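PDB 5Y6T: endo-1,4-beta-mannanase from Eisenia fetida, which probably hydrolyses internal beta-1,4-mannosidic linkages in mannan-type polysaccharides. Local coordinates for residues R232-Q237 and N242-N247; K210-I215 and V222-G227; G41-C46 and A50-I55; W314-G319 and N346-R351. One frame throughout, in Å; residues are numbered along the deposited sequence. Where two conformers were deposited one is given.

Contact 1: residues R232-Q237 and N242-N247; sequences RAQTDQ and NYYTDN
A loop-on-loop contact, held by one backbone bond and one from a backbone N-H to a carboxylate, brings A233, Q234 and D236 against N242, Y243 and Y244 in the connection between strand 223-228 and helix 246-253 of the barrel. Near one end the Y243 N-H meets the carbonyl oxygen of A233 at 2.9 Å, coming in from above the carbonyl plane. Toward the other end D236 OD1 takes the N242 N-H at 3.0 Å, met 55° out of the carboxylate plane. N242 works on both sides of this junction. Its CG stands anti to the backbone N (chi1 -171°), which lays the amide over the Q234 backbone, with CG 3.6 Å from Q234 C. From there N242 OD1 accepts from Y244 N at 3.0 Å, an Asx turn, and ND2 reaches a water that also donates to D236 OD2. A233 CB packs 3.7 Å from Y243 CD2, while Q234 CG comes to the edge of the Y244 ring at CD2. Beyond the contact, the Y244 hydroxyl bonds to E169 and the Q234 amide to Q264 and S228. Replacing N242 by an alanine is likely to leave the Y244 N-H without its acceptor and the bridging water without its amide donor, setting the turn before the helix free to shift. With a backbone N-H and a water both directed at it, the D236 carboxylate is likely to stay ionised.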
# COMPACT_ATOMS: atom_id res chain seq x y z
N ARG A 232 3.91 13.59 6.09
CA ARG A 232 4.84 14.57 5.65
C ARG A 232 5.17 14.53 4.17
O ARG A 232 5.69 15.51 3.62
CB ARG A 232 6.15 14.47 6.42
CG ARG A 232 6.03 14.65 7.93
CD ARG A 232 7.45 14.55 8.47
NE ARG A 232 7.55 14.47 9.93
CZ ARG A 232 7.44 13.37 10.68
NH1 ARG A 232 7.07 12.20 10.20
NH2 ARG A 232 7.63 13.51 12.01
N ALA A 233 4.91 13.38 3.50
CA ALA A 233 5.11 13.26 2.08
C ALA A 233 3.85 13.17 1.21
O ALA A 233 3.96 12.95 -0.02
CB ALA A 233 5.98 12.04 1.84
N GLN A 234 2.66 13.37 1.81
CA GLN A 234 1.42 13.27 1.08
C GLN A 234 0.44 14.37 1.38
O GLN A 234 -0.75 14.17 1.34
CB GLN A 234 0.81 11.89 1.27
CG GLN A 234 1.42 10.89 0.31
CD GLN A 234 0.73 9.54 0.19
OE1 GLN A 234 -0.47 9.47 0.21
NE2 GLN A 234 1.53 8.47 -0.08
N THR A 235 0.97 15.56 1.72
CA THR A 235 0.07 16.73 1.81
C THR A 235 0.93 17.96 1.48
O THR A 235 2.08 17.99 1.93
CB THR A 235 -0.71 16.87 3.14
OG1 THR A 235 -1.60 17.98 3.08
CG2 THR A 235 0.18 17.04 4.39
N ASP A 236 0.33 18.95 0.82
CA ASP A 236 0.94 20.29 0.67
C ASP A 236 0.51 21.24 1.80
O ASP A 236 0.90 22.43 1.82
CB ASP A 236 0.62 20.81 -0.74
CG ASP A 236 1.27 19.97 -1.78
OD1 ASP A 236 2.48 19.82 -1.64
OD2 ASP A 236 0.58 19.44 -2.67
N GLN A 237 -0.26 20.75 2.76
CA GLN A 237 -0.67 21.52 3.92
C GLN A 237 0.30 21.21 5.08
O GLN A 237 1.19 20.37 4.96
CB GLN A 237 -2.09 21.16 4.33
CG GLN A 237 -3.16 21.56 3.28
CD GLN A 237 -3.27 23.05 3.03
OE1 GLN A 237 -3.42 23.52 1.88
NE2 GLN A 237 -3.24 23.80 4.08
N ASN A 242 3.40 17.07 -0.89
CA ASN A 242 2.85 15.86 -1.48
C ASN A 242 3.64 15.40 -2.71
O ASN A 242 3.56 16.01 -3.80
CB ASN A 242 1.36 16.03 -1.81
CG ASN A 242 0.70 14.72 -2.22
OD1 ASN A 242 1.34 13.73 -2.50
ND2 ASN A 242 -0.61 14.73 -2.23
N TYR A 243 4.45 14.38 -2.51
CA TYR A 243 5.39 13.92 -3.52
C TYR A 243 4.77 12.99 -4.52
O TYR A 243 5.40 12.65 -5.50
CB TYR A 243 6.58 13.27 -2.84
CG TYR A 243 7.37 14.24 -2.13
CD1 TYR A 243 8.32 15.03 -2.78
CD2 TYR A 243 7.24 14.39 -0.74
CE1 TYR A 243 9.03 15.97 -2.09
CE2 TYR A 243 7.97 15.35 -0.02
CZ TYR A 243 8.89 16.13 -0.72
OH TYR A 243 9.62 17.08 -0.02
N TYR A 244 3.49 12.64 -4.35
CA TYR A 244 2.91 11.58 -5.19
C TYR A 244 1.65 12.06 -5.92
O TYR A 244 0.83 11.27 -6.37
CB TYR A 244 2.63 10.30 -4.34
CG TYR A 244 3.85 9.90 -3.56
CD1 TYR A 244 4.88 9.27 -4.17
CD2 TYR A 244 4.03 10.33 -2.25
CE1 TYR A 244 6.07 9.00 -3.50
CE2 TYR A 244 5.18 10.01 -1.57
CZ TYR A 244 6.20 9.34 -2.19
OH TYR A 244 7.39 9.06 -1.47
N THR A 245 1.57 13.38 -6.08
CA THR A 245 0.56 13.97 -6.94
C THR A 245 0.78 13.56 -8.37
O THR A 245 1.88 13.19 -8.76
CB THR A 245 0.60 15.49 -6.87
OG1 THR A 245 1.86 15.94 -7.35
CG2 THR A 245 0.38 15.99 -5.42
N ASP A 246 -0.26 13.70 -9.19
CA ASP A 246 -0.15 13.41 -10.62
C ASP A 246 0.96 14.23 -11.22
O ASP A 246 1.80 13.72 -11.94
CB ASP A 246 -1.43 13.74 -11.37
CG ASP A 246 -2.61 12.92 -10.93
OD1 ASP A 246 -2.58 12.11 -9.98
OD2 ASP A 246 -3.64 13.04 -11.59
N ASN A 247 1.02 15.52 -10.86
CA ASN A 247 2.02 16.35 -11.47
C ASN A 247 3.44 15.92 -11.07
O ASN A 247 4.26 15.82 -11.95
CB ASN A 247 1.83 17.82 -11.10
CG ASN A 247 2.85 18.69 -11.76
OD1 ASN A 247 2.75 18.98 -12.96
ND2 ASN A 247 3.87 19.06 -11.01
O HOH W 1 -1.57 17.77 -2.30
O HOH W 2 2.92 18.65 -4.33

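Contact 2: residues K210-I215 and V222-G227; sequences KQTAAI and VIVTLG
T212 and I215 sit one helical turn apart and come down obliquely on V222 and V224, in the standard layering of a (beta/alpha)8 barrel: helix 201-218 lies outside, on strand 223-228, which follows it in the beta-alpha-beta unit that starts at strand 159-163. V222 and V224 face the helix, while I223 and T225 between and beyond them turn the other way. V224 divides its two methyls between the two helix residues. A chi1 of 174° points V224 CG1 away from its own N and onto T212, 3.7 Å from OG1 and 3.8 Å from CG2; V224 CG2 lies 3.8 Å from I215 CG2. That same I215 methyl is also 3.7 Å from V222 CG1, so one methyl touches both valines. W162 of the neighbouring strand 159-163 touches both I215 and V222 and extends the apolar layer. The one polar side-chain atom among the touching residues, T212 OG1, is turned back to its own helix, where it bonds to the I208 carbonyl, as a buried helical threonine often does. A water next to it donates to T225 O at 2.7 Å and, weakly, to T212 OG1 at 3.3 Å.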
# COMPACT_ATOMS: atom_id res chain seq x y z
N LYS A 210 6.39 4.97 -13.49
CA LYS A 210 6.48 4.02 -14.61
C LYS A 210 5.74 2.74 -14.33
O LYS A 210 5.06 2.20 -15.22
CB LYS A 210 7.93 3.78 -15.09
CG LYS A 210 8.61 5.05 -15.60
CD LYS A 210 10.11 4.88 -15.86
CE LYS A 210 10.80 6.14 -16.42
NZ LYS A 210 10.47 6.48 -17.82
N GLN A 211 5.93 2.20 -13.14
CA GLN A 211 5.19 0.97 -12.78
C GLN A 211 3.70 1.17 -12.61
O GLN A 211 2.91 0.34 -13.05
CB GLN A 211 5.77 0.30 -11.56
CG GLN A 211 7.14 -0.27 -11.83
CD GLN A 211 7.78 -0.71 -10.55
OE1 GLN A 211 7.59 -1.86 -10.10
NE2 GLN A 211 8.52 0.19 -9.92
N THR A 212 3.30 2.34 -12.12
CA THR A 212 1.88 2.63 -11.99
C THR A 212 1.24 2.68 -13.38
O THR A 212 0.16 2.12 -13.60
CB THR A 212 1.62 3.91 -11.16
OG1 THR A 212 2.07 3.73 -9.79
CG2 THR A 212 0.16 4.23 -11.09
N ALA A 213 1.91 3.35 -14.31
CA ALA A 213 1.42 3.48 -15.67
C ALA A 213 1.28 2.05 -16.25
O ALA A 213 0.26 1.70 -16.89
CB ALA A 213 2.42 4.26 -16.50
N ALA A 214 2.33 1.22 -16.05
CA ALA A 214 2.32 -0.11 -16.61
C ALA A 214 1.17 -0.94 -16.04
O ALA A 214 0.50 -1.63 -16.82
CB ALA A 214 3.64 -0.86 -16.36
N ILE A 215 0.93 -0.87 -14.71
CA ILE A 215 -0.24 -1.56 -14.12
C ILE A 215 -1.59 -1.11 -14.81
O ILE A 215 -2.44 -1.94 -15.13
CB ILE A 215 -0.28 -1.32 -12.59
CG1 ILE A 215 0.89 -2.06 -11.94
CG2 ILE A 215 -1.63 -1.65 -12.05
CD1 ILE A 215 1.16 -1.46 -10.52
N VAL A 222 -8.07 -1.07 -12.63
CA VAL A 222 -7.63 -1.27 -11.27
C VAL A 222 -7.16 0.00 -10.65
O VAL A 222 -6.57 0.88 -11.31
CB VAL A 222 -6.57 -2.39 -11.15
CG1 VAL A 222 -5.26 -1.92 -11.72
CG2 VAL A 222 -6.43 -2.85 -9.74
N ILE A 223 -7.37 0.14 -9.36
CA ILE A 223 -6.79 1.29 -8.68
C ILE A 223 -5.38 1.01 -8.11
O ILE A 223 -4.98 -0.13 -7.86
CB ILE A 223 -7.73 1.83 -7.61
CG1 ILE A 223 -7.57 1.02 -6.42
CG2 ILE A 223 -9.17 1.88 -8.06
CD1 ILE A 223 -6.59 1.66 -5.52
N VAL A 224 -4.61 2.06 -7.96
CA VAL A 224 -3.25 1.99 -7.44
C VAL A 224 -3.16 2.99 -6.28
O VAL A 224 -3.78 4.07 -6.27
CB VAL A 224 -2.23 2.27 -8.54
CG1 VAL A 224 -0.82 2.34 -7.98
CG2 VAL A 224 -2.39 1.22 -9.65
N THR A 225 -2.41 2.59 -5.26
CA THR A 225 -2.13 3.48 -4.13
C THR A 225 -0.59 3.48 -3.90
O THR A 225 0.18 2.82 -4.62
CB THR A 225 -2.99 3.11 -2.89
OG1 THR A 225 -2.79 4.12 -1.84
CG2 THR A 225 -2.73 1.65 -2.38
N LEU A 226 -0.17 4.21 -2.86
CA LEU A 226 1.22 4.38 -2.48
C LEU A 226 1.20 4.81 -1.01
O LEU A 226 0.61 5.83 -0.66
CB LEU A 226 1.83 5.49 -3.41
CG LEU A 226 3.34 5.74 -3.24
CD1 LEU A 226 3.83 6.28 -1.93
CD2 LEU A 226 4.14 4.53 -3.64
N GLY A 227 1.75 4.00 -0.12
CA GLY A 227 1.70 4.18 1.30
C GLY A 227 2.93 4.95 1.80
O GLY A 227 4.02 4.38 1.94
O HOH W 3 2.10 2.97 -6.58

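Contact 3: residues G41-C46 and A50-I55; sequences GQYDCC and ALEDYI
The opening turns of helix 42-60 fold over so that Y43 reaches across the bend to L51 and E52 of the same helix. The phenol oxygen of Y43 donates to E52 OE2 at 2.6 Å, which receives it on its anti lone pair, the one facing away from the other carboxylate oxygen. The E52 chain runs extended beyond CG and comes in square to the tyrosine, its carboxylate turned 50° from the ring. Alongside, L51 CD1 packs 3.9 Å from Y43 CD1. A chi1 of -171° sends the Y43 ring out from the side of the first turn, and the bend brings L51 and E52 to meet it. A straight alpha-helix would carry L51 much farther from Y43 than the 8.4 Å between their CA atoms, so the helix is bent here. The bend goes with a pi-type turn at 43-46 and a water inserted where a helical bond would be expected: it donates to C46 O at 2.8 Å and accepts from A50 N at 2.9 Å. This helix is the crossover of the beta-alpha-beta unit made with strands 20-28 and 65-72, and L51 touches I68 on the latter. Neighbouring helix 95-108 covers Y43 with D98, Q101 and F102, and E52 with V105. A phenylalanine in place of Y43 would probably keep the packing on L51 but leave E52 OE2 without its donor and the carboxylate able to turn. At the bend itself, C45 and C46 form a disulfide between adjacent residues, C45 SG to C46 SG 2.1 Å.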
# COMPACT_ATOMS: atom_id res chain seq x y z
N GLY A 41 6.91 -21.66 -5.72
CA GLY A 41 6.08 -22.76 -5.14
C GLY A 41 5.83 -22.68 -3.63
O GLY A 41 5.36 -23.66 -3.02
N GLN A 42 6.00 -21.49 -3.04
CA GLN A 42 5.89 -21.30 -1.62
C GLN A 42 4.47 -21.35 -1.13
O GLN A 42 4.20 -21.78 -0.04
CB GLN A 42 6.61 -20.01 -1.19
CG GLN A 42 8.09 -20.11 -1.38
CD GLN A 42 8.71 -21.37 -0.75
OE1 GLN A 42 8.71 -21.49 0.48
NE2 GLN A 42 9.20 -22.27 -1.58
N TYR A 43 3.54 -20.88 -1.94
CA TYR A 43 2.19 -20.78 -1.50
C TYR A 43 1.64 -22.20 -1.32
O TYR A 43 1.04 -22.51 -0.29
CB TYR A 43 1.37 -19.97 -2.54
CG TYR A 43 -0.02 -19.60 -2.09
CD1 TYR A 43 -0.26 -18.41 -1.42
CD2 TYR A 43 -1.11 -20.41 -2.36
CE1 TYR A 43 -1.55 -18.08 -1.03
CE2 TYR A 43 -2.37 -20.10 -1.93
CZ TYR A 43 -2.59 -18.88 -1.31
OH TYR A 43 -3.88 -18.54 -0.86
N ASP A 44 1.82 -23.06 -2.33
CA ASP A 44 1.33 -24.44 -2.19
C ASP A 44 2.10 -25.24 -1.14
O ASP A 44 1.46 -26.02 -0.44
CB ASP A 44 1.41 -25.21 -3.48
CG ASP A 44 0.41 -24.79 -4.47
OD1 ASP A 44 -0.66 -24.26 -4.11
OD2 ASP A 44 0.76 -24.94 -5.64
N CYS A 45 3.43 -25.09 -1.05
CA CYS A 45 4.19 -25.91 -0.06
C CYS A 45 4.02 -25.44 1.40
O CYS A 45 3.91 -26.25 2.33
CB CYS A 45 5.71 -25.96 -0.36
SG CYS A 45 6.74 -24.50 -0.00
N CYS A 46 3.93 -24.12 1.60
CA CYS A 46 4.38 -23.54 2.86
C CYS A 46 3.52 -22.43 3.42
O CYS A 46 3.17 -22.45 4.59
CB CYS A 46 5.82 -23.04 2.67
SG CYS A 46 6.88 -24.38 2.06
N ALA A 50 -1.79 -20.66 5.92
CA ALA A 50 -1.68 -19.57 6.86
C ALA A 50 -2.29 -18.28 6.26
O ALA A 50 -3.03 -17.63 6.92
CB ALA A 50 -0.24 -19.35 7.30
N LEU A 51 -2.01 -18.01 5.00
CA LEU A 51 -2.45 -16.78 4.32
C LEU A 51 -3.97 -16.79 4.16
O LEU A 51 -4.65 -15.80 4.43
CB LEU A 51 -1.74 -16.57 3.01
CG LEU A 51 -0.23 -16.20 3.13
CD1 LEU A 51 0.56 -16.33 1.83
CD2 LEU A 51 -0.01 -14.82 3.70
N GLU A 52 -4.52 -17.92 3.78
CA GLU A 52 -5.97 -18.03 3.64
C GLU A 52 -6.70 -17.94 4.97
O GLU A 52 -7.77 -17.39 5.01
CB GLU A 52 -6.33 -19.31 2.87
CG GLU A 52 -5.76 -19.29 1.46
CD GLU A 52 -5.96 -20.59 0.62
OE1 GLU A 52 -6.63 -21.52 1.09
OE2 GLU A 52 -5.46 -20.63 -0.53
N ASP A 53 -6.10 -18.47 6.04
CA ASP A 53 -6.62 -18.35 7.36
C ASP A 53 -6.68 -16.85 7.75
O ASP A 53 -7.63 -16.44 8.39
CB ASP A 53 -5.77 -19.18 8.33
CG ASP A 53 -6.30 -19.22 9.73
OD1 ASP A 53 -7.42 -19.68 9.94
OD2 ASP A 53 -5.60 -18.72 10.62
N TYR A 54 -5.70 -16.04 7.33
CA TYR A 54 -5.81 -14.62 7.69
C TYR A 54 -7.04 -14.01 7.06
O TYR A 54 -7.71 -13.16 7.66
CB TYR A 54 -4.60 -13.85 7.22
CG TYR A 54 -3.40 -14.02 8.07
CD1 TYR A 54 -3.39 -13.59 9.37
CD2 TYR A 54 -2.22 -14.50 7.52
CE1 TYR A 54 -2.22 -13.73 10.14
CE2 TYR A 54 -1.08 -14.62 8.27
CZ TYR A 54 -1.09 -14.23 9.56
OH TYR A 54 0.08 -14.34 10.23
N ILE A 55 -7.33 -14.39 5.82
CA ILE A 55 -8.51 -13.83 5.12
C ILE A 55 -9.77 -14.16 5.88
O ILE A 55 -10.64 -13.32 6.16
CB ILE A 55 -8.65 -14.43 3.73
CG1 ILE A 55 -7.57 -13.94 2.77
CG2 ILE A 55 -9.98 -14.05 3.12
CD1 ILE A 55 -7.55 -14.69 1.47
O HOH W 4 0.63 -22.29 5.71

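Contact 4: residues W314-G319 and N346-R351; sequences WAYTQG and NHLRGR
Y316 lays the root of its side chain against L348 and its hydroxyl end against R351. Y316 and L348 run antiparallel, side by side, with L348 CD2 3.7 Å from Y316 CB and 3.9 Å from Y316 CG. A chi1 of -173° swings the tyrosine ring clear of its own N and on to the turn that follows helix 338-348, where R351 CB stands 3.7 Å from Y316 OH. The contact thus joins the C-terminal ends of helices 308-317 and 338-348, two outer helices of the (beta/alpha)8 barrel, the first preceding strand 322-325 and the second coming after it. They both pack on strand 20-28: F23 meets the Y316 ring edge-to-face and also touches L348. The turn is type II, closed by R351 N to L348 O at 3.1 Å, with G350 taking the positive phi. R351 CB faces helix 308-317, but the rest of its extended chain heads back over its own helix end. There NE, at 2.8 Å, and NH2, at 2.9 Å, both grip H347 O side-on, and the guanidinium carbon passes over the rim of one face of the H347 ring. H347 NE2 in turn bonds to D313 on helix 308-317, a second tie between the helices. Between these two segments the touching is van der Waals only, and the Y316 hydroxyl finds its bonds with G358 O and D353 N. The positive guanidinium on a carbonyl at the C-terminal end of helix 338-348 would probably favour that end electrostatically.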
# COMPACT_ATOMS: atom_id res chain seq x y z
N TRP A 314 -11.76 7.08 14.43
CA TRP A 314 -11.32 8.36 13.91
C TRP A 314 -11.27 8.25 12.39
O TRP A 314 -11.74 9.11 11.70
CB TRP A 314 -9.95 8.70 14.47
CG TRP A 314 -9.45 10.02 13.97
CD1 TRP A 314 -8.68 10.28 12.89
CD2 TRP A 314 -9.79 11.30 14.53
NE1 TRP A 314 -8.53 11.64 12.71
CE2 TRP A 314 -9.19 12.28 13.74
CE3 TRP A 314 -10.57 11.70 15.66
CZ2 TRP A 314 -9.28 13.69 14.03
CZ3 TRP A 314 -10.68 13.08 15.94
CH2 TRP A 314 -10.07 14.06 15.09
N ALA A 315 -10.68 7.16 11.87
CA ALA A 315 -10.54 7.03 10.42
C ALA A 315 -11.91 7.07 9.74
O ALA A 315 -12.11 7.73 8.73
CB ALA A 315 -9.87 5.73 10.11
N TYR A 316 -12.86 6.36 10.34
CA TYR A 316 -14.21 6.19 9.80
C TYR A 316 -15.00 7.49 9.81
O TYR A 316 -15.77 7.78 8.88
CB TYR A 316 -14.97 5.05 10.51
CG TYR A 316 -16.28 4.77 9.83
CD1 TYR A 316 -16.33 3.95 8.68
CD2 TYR A 316 -17.44 5.28 10.32
CE1 TYR A 316 -17.52 3.70 8.01
CE2 TYR A 316 -18.65 5.02 9.69
CZ TYR A 316 -18.68 4.25 8.51
OH TYR A 316 -19.85 3.98 7.84
N THR A 317 -14.82 8.27 10.86
CA THR A 317 -15.68 9.41 11.09
C THR A 317 -15.09 10.76 10.65
O THR A 317 -15.80 11.73 10.60
CB THR A 317 -16.03 9.51 12.58
OG1 THR A 317 -14.84 9.67 13.37
CG2 THR A 317 -16.81 8.28 13.03
N GLN A 318 -13.80 10.80 10.37
CA GLN A 318 -13.11 12.08 10.09
C GLN A 318 -12.56 12.11 8.67
O GLN A 318 -11.56 12.85 8.40
CB GLN A 318 -12.00 12.25 11.13
CG GLN A 318 -12.57 12.41 12.55
CD GLN A 318 -13.42 13.66 12.69
OE1 GLN A 318 -13.18 14.62 12.01
NE2 GLN A 318 -14.41 13.64 13.60
N GLY A 319 -13.19 11.39 7.75
CA GLY A 319 -12.97 11.70 6.30
C GLY A 319 -12.05 10.78 5.52
O GLY A 319 -11.79 11.00 4.32
N ASN A 346 -14.01 -5.15 14.82
CA ASN A 346 -15.32 -5.35 15.41
C ASN A 346 -16.10 -4.06 15.53
O ASN A 346 -17.29 -3.99 15.23
CB ASN A 346 -15.26 -5.93 16.82
CG ASN A 346 -14.62 -7.32 16.97
OD1 ASN A 346 -14.19 -7.62 18.10
ND2 ASN A 346 -14.50 -8.13 15.93
N HIS A 347 -15.42 -3.02 15.96
CA HIS A 347 -16.06 -1.72 16.15
C HIS A 347 -16.72 -1.14 14.89
O HIS A 347 -17.79 -0.51 14.97
CB HIS A 347 -15.05 -0.74 16.68
CG HIS A 347 -15.58 0.64 16.85
ND1 HIS A 347 -16.56 0.97 17.75
CD2 HIS A 347 -15.28 1.80 16.18
CE1 HIS A 347 -16.84 2.26 17.66
NE2 HIS A 347 -16.09 2.79 16.70
N LEU A 348 -16.12 -1.34 13.72
CA LEU A 348 -16.69 -0.82 12.46
C LEU A 348 -17.71 -1.72 11.80
O LEU A 348 -18.40 -1.30 10.87
CB LEU A 348 -15.63 -0.42 11.43
CG LEU A 348 -14.73 0.70 11.98
CD1 LEU A 348 -13.77 1.09 10.89
CD2 LEU A 348 -15.50 1.93 12.46
N ARG A 349 -17.75 -2.96 12.23
CA ARG A 349 -18.65 -3.95 11.58
C ARG A 349 -20.08 -3.38 11.56
O ARG A 349 -20.59 -2.79 12.56
CB ARG A 349 -18.65 -5.26 12.34
CG ARG A 349 -19.39 -6.34 11.56
CD ARG A 349 -19.73 -7.63 12.20
NE ARG A 349 -18.99 -8.00 13.37
CZ ARG A 349 -18.23 -9.08 13.49
NH1 ARG A 349 -18.04 -9.87 12.47
NH2 ARG A 349 -17.70 -9.37 14.66
N GLY A 350 -20.72 -3.57 10.41
CA GLY A 350 -22.14 -3.20 10.27
C GLY A 350 -22.38 -1.72 10.05
O GLY A 350 -23.51 -1.33 9.88
N ARG A 351 -21.35 -0.86 10.10
CA ARG A 351 -21.56 0.56 9.85
C ARG A 351 -21.80 0.86 8.40
O ARG A 351 -21.23 0.23 7.52
CB ARG A 351 -20.41 1.38 10.41
CG ARG A 351 -20.39 1.10 11.92
CD ARG A 351 -19.68 2.07 12.76
NE ARG A 351 -19.45 1.51 14.09
CZ ARG A 351 -20.23 1.61 15.19
NH1 ARG A 351 -21.40 2.24 15.20
NH2 ARG A 351 -19.77 1.12 16.33

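From the N terminus, contact 3 comes first, folding the bent start of helix 42-60 on itself beside strand 65-72. Contact 2 then closes the short connection from helix 201-218 to strand 223-228, and contact 1 closes the loop leaving that strand for helix 246-253. Contact 4 spans the longest excursion, bringing helices 308-317 and 338-348 together after the chain has passed through strand 322-325. All four are in series; none nests or crosses. Contacts 1 and 2 touch, Q234 NE2 lying 2.9 Å from L226 O in a probable hydrogen bond, while contacts 1 and 3 sit on opposite sides of the chain's centre, their own centres about 36 Å apart.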